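Local coordinates for protein globin III, extracellular (Lumbricus terrestris, PDB 1X9F) that probably carries oxygen as a haem-binding globin subunit of the extracellular haemoglobin (erythrocruorin) of the earthworm, at residues C[39-50]-C[109-120]. Sequence-based numbering, arbitrary orientation.
Sequences LLTKLAKDIPEV and QKAHFKKFGEIL. Unlike the reference sequence in segment 39-50: Glu49 (reference Asp). With HEM (protoporphyrin IX containing Fe), chain R; CMO (carbon monoxide), chain S.
Leu43 and Ile119 interlock where helix 28-46 crosses helix 110-127, the B and G helices of the globin fold. The short helical segments meet at 127°, with axes 9.8 Å apart. Leu43 sits as a knob among His112, Lys115, Phe116 and Ile119. With CG anti to the backbone N (chi1 179°) and chi2 at 69°, CD1 meets the carbonyl O of His112 and CD2 faces the haem. Ile119 fits among Leu39, Lys42, Leu43 and Asp46. Leu39 CB touches Phe116 CE2 at 3.8 Å, and its two methyls reach Ile119 and Leu120. Deeper, Leu40 CD2 is 4.0 Å from Phe116 CE2 and 3.4 Å from the carbon monoxide O. This buried part is close-packed and largely apolar.

The solvent side is looser and charged. Lys42 pairs with Asp46 in its own helix. The aliphatic part of Lys115 passes beside Ile47 and Asp46, while its NZ pairs with Glu118. Asp46 OD1 and Lys115 NZ are 4.6 Å apart, too far for a salt bridge.

At the far end Val50 CG2 lies over one face of the His112 ring. His112 NE2 donates to Glu49 OE2 at 3.2 Å, nearly straight. The oxygen lies near the ring plane, but the donor stands above the carboxylate plane. This bond and the methyl over the ring should hold it beside a haem vinyl. The carboxylate may also raise the imidazole's proton affinity.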
loop_
_atom_site.group_PDB
_atom_site.type_symbol
_atom_site.label_atom_id
_atom_site.label_comp_id
_atom_site.label_asym_id
_atom_site.label_seq_id
_atom_site.Cartn_x
_atom_site.Cartn_y
_atom_site.Cartn_z
ATOM N N LEU C 39 -32.880 7.022 21.131
ATOM C CA LEU C 39 -32.360 7.639 22.357
ATOM C C LEU C 39 -33.439 7.963 23.388
ATOM O O LEU C 39 -33.338 7.543 24.541
ATOM C CB LEU C 39 -31.539 8.895 22.039
ATOM C CG LEU C 39 -30.307 8.714 21.145
ATOM C CD1 LEU C 39 -29.778 10.065 20.680
ATOM C CD2 LEU C 39 -29.209 7.898 21.828
ATOM N N LEU C 40 -34.463 8.705 22.983
ATOM C CA LEU C 40 -35.503 9.111 23.922
ATOM C C LEU C 40 -36.321 7.917 24.397
ATOM O O LEU C 40 -36.654 7.813 25.584
ATOM C CB LEU C 40 -36.399 10.180 23.302
ATOM C CG LEU C 40 -35.685 11.497 22.988
ATOM C CD1 LEU C 40 -36.629 12.433 22.248
ATOM C CD2 LEU C 40 -35.165 12.168 24.262
ATOM N N THR C 41 -36.630 7.012 23.473
ATOM C CA THR C 41 -37.327 5.773 23.812
ATOM C C THR C 41 -36.602 5.002 24.920
ATOM O O THR C 41 -37.229 4.564 25.890
ATOM C CB THR C 41 -37.514 4.910 22.544
ATOM O OG1 THR C 41 -38.768 5.241 21.935
ATOM C CG2 THR C 41 -37.670 3.423 22.882
ATOM N N LYS C 42 -35.285 4.854 24.767
ATOM C CA LYS C 42 -34.444 4.190 25.758
ATOM C C LYS C 42 -34.449 4.980 27.065
ATOM O O LYS C 42 -34.484 4.394 28.152
ATOM C CB LYS C 42 -33.017 4.024 25.215
ATOM C CG LYS C 42 -32.033 3.278 26.129
ATOM C CD LYS C 42 -32.196 1.756 26.079
ATOM C CE LYS C 42 -31.090 1.047 26.872
ATOM N NZ LYS C 42 -31.072 1.434 28.326
ATOM N N LEU C 43 -34.431 6.307 26.952
ATOM C CA LEU C 43 -34.499 7.167 28.126
ATOM C C LEU C 43 -35.778 6.915 28.917
ATOM O O LEU C 43 -35.722 6.738 30.135
ATOM C CB LEU C 43 -34.376 8.647 27.749
ATOM C CG LEU C 43 -34.453 9.649 28.912
ATOM C CD1 LEU C 43 -33.213 9.564 29.822
ATOM C CD2 LEU C 43 -34.597 11.063 28.374
ATOM N N ALA C 44 -36.919 6.889 28.228
ATOM C CA ALA C 44 -38.213 6.664 28.881
ATOM C C ALA C 44 -38.321 5.258 29.477
ATOM O O ALA C 44 -38.913 5.074 30.544
ATOM C CB ALA C 44 -39.360 6.929 27.910
ATOM N N LYS C 45 -37.738 4.280 28.784
ATOM C CA LYS C 45 -37.660 2.906 29.272
ATOM C C LYS C 45 -36.982 2.838 30.637
ATOM O O LYS C 45 -37.461 2.141 31.532
ATOM C CB LYS C 45 -36.884 2.033 28.279
ATOM C CG LYS C 45 -36.946 0.528 28.572
ATOM C CD LYS C 45 -37.945 -0.210 27.671
ATOM C CE LYS C 45 -39.374 0.355 27.770
ATOM N NZ LYS C 45 -40.302 -0.315 26.798
ATOM N N ASP C 46 -35.876 3.564 30.790
ATOM C CA ASP C 46 -35.090 3.544 32.029
ATOM C C ASP C 46 -35.679 4.395 33.142
ATOM O O ASP C 46 -35.533 4.068 34.326
ATOM C CB ASP C 46 -33.654 4.001 31.771
ATOM C CG ASP C 46 -32.898 3.069 30.849
ATOM O OD1 ASP C 46 -31.779 3.431 30.434
ATOM O OD2 ASP C 46 -33.336 1.957 30.479
ATOM N N ILE C 47 -36.308 5.505 32.775
ATOM C CA ILE C 47 -36.901 6.399 33.760
ATOM C C ILE C 47 -38.341 6.696 33.340
ATOM O O ILE C 47 -38.589 7.682 32.641
ATOM C CB ILE C 47 -36.078 7.707 33.887
ATOM C CG1 ILE C 47 -34.591 7.404 34.117
ATOM C CG2 ILE C 47 -36.629 8.582 35.030
ATOM C CD1 ILE C 47 -33.701 8.652 34.133
ATOM N N PRO C 48 -39.286 5.857 33.780
ATOM C CA PRO C 48 -40.664 5.865 33.255
ATOM C C PRO C 48 -41.369 7.222 33.318
ATOM O O PRO C 48 -42.214 7.517 32.462
ATOM C CB PRO C 48 -41.388 4.855 34.155
ATOM C CG PRO C 48 -40.533 4.758 35.396
ATOM C CD PRO C 48 -39.119 4.861 34.855
ATOM N N GLU C 49 -41.021 8.035 34.316
ATOM C CA GLU C 49 -41.606 9.366 34.463
ATOM C C GLU C 49 -41.355 10.232 33.220
ATOM O O GLU C 49 -42.092 11.189 32.971
ATOM C CB GLU C 49 -41.088 10.066 35.731
ATOM C CG GLU C 49 -39.650 10.558 35.614
ATOM C CD GLU C 49 -39.210 11.460 36.756
ATOM O OE1 GLU C 49 -39.876 12.489 37.016
ATOM O OE2 GLU C 49 -38.167 11.150 37.387
ATOM N N VAL C 50 -40.323 9.882 32.449
ATOM C CA VAL C 50 -39.979 10.600 31.214
ATOM C C VAL C 50 -41.103 10.545 30.175
ATOM O O VAL C 50 -41.323 11.522 29.456
ATOM C CB VAL C 50 -38.617 10.120 30.621
ATOM C CG1 VAL C 50 -38.444 10.556 29.176
ATOM C CG2 VAL C 50 -37.459 10.648 31.457
ATOM N N GLN C 109 -35.416 16.825 35.067
ATOM C CA GLN C 109 -34.436 17.017 36.133
ATOM C C GLN C 109 -33.035 16.542 35.759
ATOM O O GLN C 109 -32.868 15.737 34.840
ATOM C CB GLN C 109 -34.919 16.365 37.439
ATOM C CG GLN C 109 -35.358 14.918 37.285
ATOM C CD GLN C 109 -36.204 14.428 38.444
ATOM O OE1 GLN C 109 -37.374 14.796 38.572
ATOM N NE2 GLN C 109 -35.622 13.579 39.282
ATOM N N LYS C 110 -32.035 17.049 36.476
ATOM C CA LYS C 110 -30.637 16.719 36.198
ATOM C C LYS C 110 -30.377 15.227 35.988
ATOM O O LYS C 110 -29.572 14.857 35.132
ATOM C CB LYS C 110 -29.719 17.272 37.287
ATOM C CG LYS C 110 -29.517 18.773 37.186
ATOM C CD LYS C 110 -28.586 19.288 38.261
ATOM C CE LYS C 110 -28.591 20.808 38.276
ATOM N NZ LYS C 110 -27.617 21.336 39.280
ATOM N N ALA C 111 -31.066 14.383 36.757
ATOM C CA ALA C 111 -30.872 12.931 36.694
ATOM C C ALA C 111 -31.173 12.380 35.304
ATOM O O ALA C 111 -30.535 11.428 34.854
ATOM C CB ALA C 111 -31.727 12.233 37.744
ATOM N N HIS C 112 -32.149 12.988 34.636
ATOM C CA HIS C 112 -32.533 12.586 33.292
ATOM C C HIS C 112 -31.396 12.837 32.301
ATOM O O HIS C 112 -31.144 12.017 31.417
ATOM C CB HIS C 112 -33.759 13.364 32.826
ATOM C CG HIS C 112 -34.993 13.146 33.648
ATOM N ND1 HIS C 112 -36.033 14.049 33.651
ATOM C CD2 HIS C 112 -35.373 12.132 34.463
ATOM C CE1 HIS C 112 -37.000 13.604 34.431
ATOM N NE2 HIS C 112 -36.626 12.443 34.938
ATOM N N PHE C 113 -30.725 13.978 32.449
ATOM C CA PHE C 113 -29.611 14.329 31.578
ATOM C C PHE C 113 -28.378 13.468 31.813
ATOM O O PHE C 113 -27.587 13.255 30.891
ATOM C CB PHE C 113 -29.273 15.808 31.715
ATOM C CG PHE C 113 -30.126 16.697 30.864
ATOM C CD1 PHE C 113 -31.417 17.029 31.256
ATOM C CD2 PHE C 113 -29.639 17.197 29.660
ATOM C CE1 PHE C 113 -32.216 17.851 30.462
ATOM C CE2 PHE C 113 -30.425 18.019 28.863
ATOM C CZ PHE C 113 -31.720 18.348 29.265
ATOM N N LYS C 114 -28.209 12.972 33.036
ATOM C CA LYS C 114 -27.097 12.070 33.320
ATOM C C LYS C 114 -27.313 10.721 32.653
ATOM O O LYS C 114 -26.365 10.098 32.174
ATOM C CB LYS C 114 -26.897 11.885 34.821
ATOM C CG LYS C 114 -25.756 10.937 35.158
ATOM C CD LYS C 114 -25.528 10.892 36.649
ATOM C CE LYS C 114 -24.425 9.914 36.991
ATOM N NZ LYS C 114 -24.146 9.942 38.478
ATOM N N LYS C 115 -28.568 10.289 32.619
ATOM C CA LYS C 115 -28.939 9.048 31.968
ATOM C C LYS C 115 -28.798 9.183 30.458
ATOM O O LYS C 115 -28.239 8.305 29.801
ATOM C CB LYS C 115 -30.376 8.685 32.328
ATOM C CG LYS C 115 -30.530 7.285 32.870
ATOM C CD LYS C 115 -29.932 6.259 31.930
ATOM C CE LYS C 115 -29.881 4.889 32.582
ATOM N NZ LYS C 115 -29.093 4.895 33.858
ATOM N N PHE C 116 -29.309 10.287 29.920
ATOM C CA PHE C 116 -29.207 10.564 28.496
ATOM C C PHE C 116 -27.758 10.475 28.020
ATOM O O PHE C 116 -27.475 9.824 27.012
ATOM C CB PHE C 116 -29.818 11.924 28.170
ATOM C CG PHE C 116 -30.047 12.141 26.707
ATOM C CD1 PHE C 116 -29.299 13.082 26.008
ATOM C CD2 PHE C 116 -30.999 11.389 26.018
ATOM C CE1 PHE C 116 -29.500 13.285 24.644
ATOM C CE2 PHE C 116 -31.206 11.579 24.653
ATOM C CZ PHE C 116 -30.453 12.530 23.964
ATOM N N GLY C 117 -26.848 11.094 28.768
ATOM C CA GLY C 117 -25.413 10.992 28.512
ATOM C C GLY C 117 -24.903 9.568 28.398
ATOM O O GLY C 117 -24.096 9.267 27.516
ATOM N N GLU C 118 -25.364 8.694 29.291
ATOM C CA GLU C 118 -24.985 7.284 29.247
ATOM C C GLU C 118 -25.556 6.618 28.008
ATOM O O GLU C 118 -24.841 5.902 27.307
ATOM C CB GLU C 118 -25.473 6.534 30.485
ATOM C CG GLU C 118 -24.955 7.076 31.804
ATOM C CD GLU C 118 -25.797 6.623 32.985
ATOM O OE1 GLU C 118 -25.504 7.061 34.116
ATOM O OE2 GLU C 118 -26.749 5.834 32.788
ATOM N N ILE C 119 -26.842 6.846 27.746
ATOM C CA ILE C 119 -27.488 6.285 26.560
ATOM C C ILE C 119 -26.792 6.768 25.281
ATOM O O ILE C 119 -26.577 5.989 24.351
ATOM C CB ILE C 119 -29.007 6.604 26.543
ATOM C CG1 ILE C 119 -29.710 5.903 27.709
ATOM C CG2 ILE C 119 -29.643 6.177 25.214
ATOM C CD1 ILE C 119 -31.107 6.412 27.990
ATOM N N LEU C 120 -26.425 8.047 25.264
ATOM C CA LEU C 120 -25.755 8.670 24.131
ATOM C C LEU C 120 -24.357 8.088 23.931
ATOM O O LEU C 120 -23.931 7.847 22.801
ATOM C CB LEU C 120 -25.691 10.182 24.357
ATOM C CG LEU C 120 -25.490 11.177 23.215
ATOM C CD1 LEU C 120 -26.345 10.852 21.998
ATOM C CD2 LEU C 120 -25.806 12.572 23.727
HETATM C CHA HEM R . -37.588 19.997 24.074
HETATM C CHB HEM R . -32.837 19.825 22.872
HETATM C CHC HEM R . -32.025 16.431 26.282
HETATM C CHD HEM R . -36.702 16.873 27.718
HETATM C C1A HEM R . -36.313 20.224 23.364
HETATM C C2A HEM R . -36.243 21.069 22.258
HETATM C C3A HEM R . -34.833 21.049 21.859
HETATM C C4A HEM R . -34.266 20.133 22.863
HETATM C CMA HEM R . -34.140 21.767 20.729
HETATM C CAA HEM R . -37.363 21.833 21.603
HETATM C CBA HEM R . -37.339 23.277 22.067
HETATM C CGA HEM R . -38.447 23.997 21.346
HETATM O O1A HEM R . -38.241 24.395 20.180
HETATM O O2A HEM R . -39.531 24.162 21.943
HETATM C C1B HEM R . -32.177 18.845 23.730
HETATM C C2B HEM R . -30.835 18.534 23.544
HETATM C C3B HEM R . -30.673 17.577 24.491
HETATM C C4B HEM R . -31.848 17.389 25.186
HETATM C CMB HEM R . -29.829 19.083 22.558
HETATM C CAB HEM R . -29.498 16.989 24.737
HETATM C CBB HEM R . -28.209 16.549 24.667
HETATM C C1C HEM R . -33.299 16.241 26.997
HETATM C C2C HEM R . -33.424 15.323 28.027
HETATM C C3C HEM R . -34.728 15.485 28.413
HETATM C C4C HEM R . -35.304 16.428 27.593
HETATM C CMC HEM R . -32.379 14.407 28.612
HETATM C CAC HEM R . -35.415 14.701 29.470
HETATM C CBC HEM R . -35.848 15.132 30.727
HETATM C C1D HEM R . -37.404 17.806 26.823
HETATM C C2D HEM R . -38.770 18.047 26.952
HETATM C C3D HEM R . -39.069 18.936 25.942
HETATM C C4D HEM R . -37.769 19.136 25.258
HETATM C CMD HEM R . -39.704 17.469 27.990
HETATM C CAD HEM R . -40.401 19.546 25.604
HETATM C CBD HEM R . -41.125 18.574 24.683
HETATM C CGD HEM R . -42.394 19.254 24.254
HETATM O O1D HEM R . -43.425 19.100 24.942
HETATM O O2D HEM R . -42.346 19.955 23.226
HETATM N NA HEM R . -35.142 19.661 23.778
HETATM N NB HEM R . -32.847 18.176 24.710
HETATM N NC HEM R . -34.432 16.946 26.710
HETATM N ND HEM R . -36.752 18.434 25.810
HETATM FE FE HEM R . -34.794 18.335 25.275
HETATM C C CMO S . -35.455 16.608 23.838
HETATM O O CMO S . -35.541 15.448 23.474
#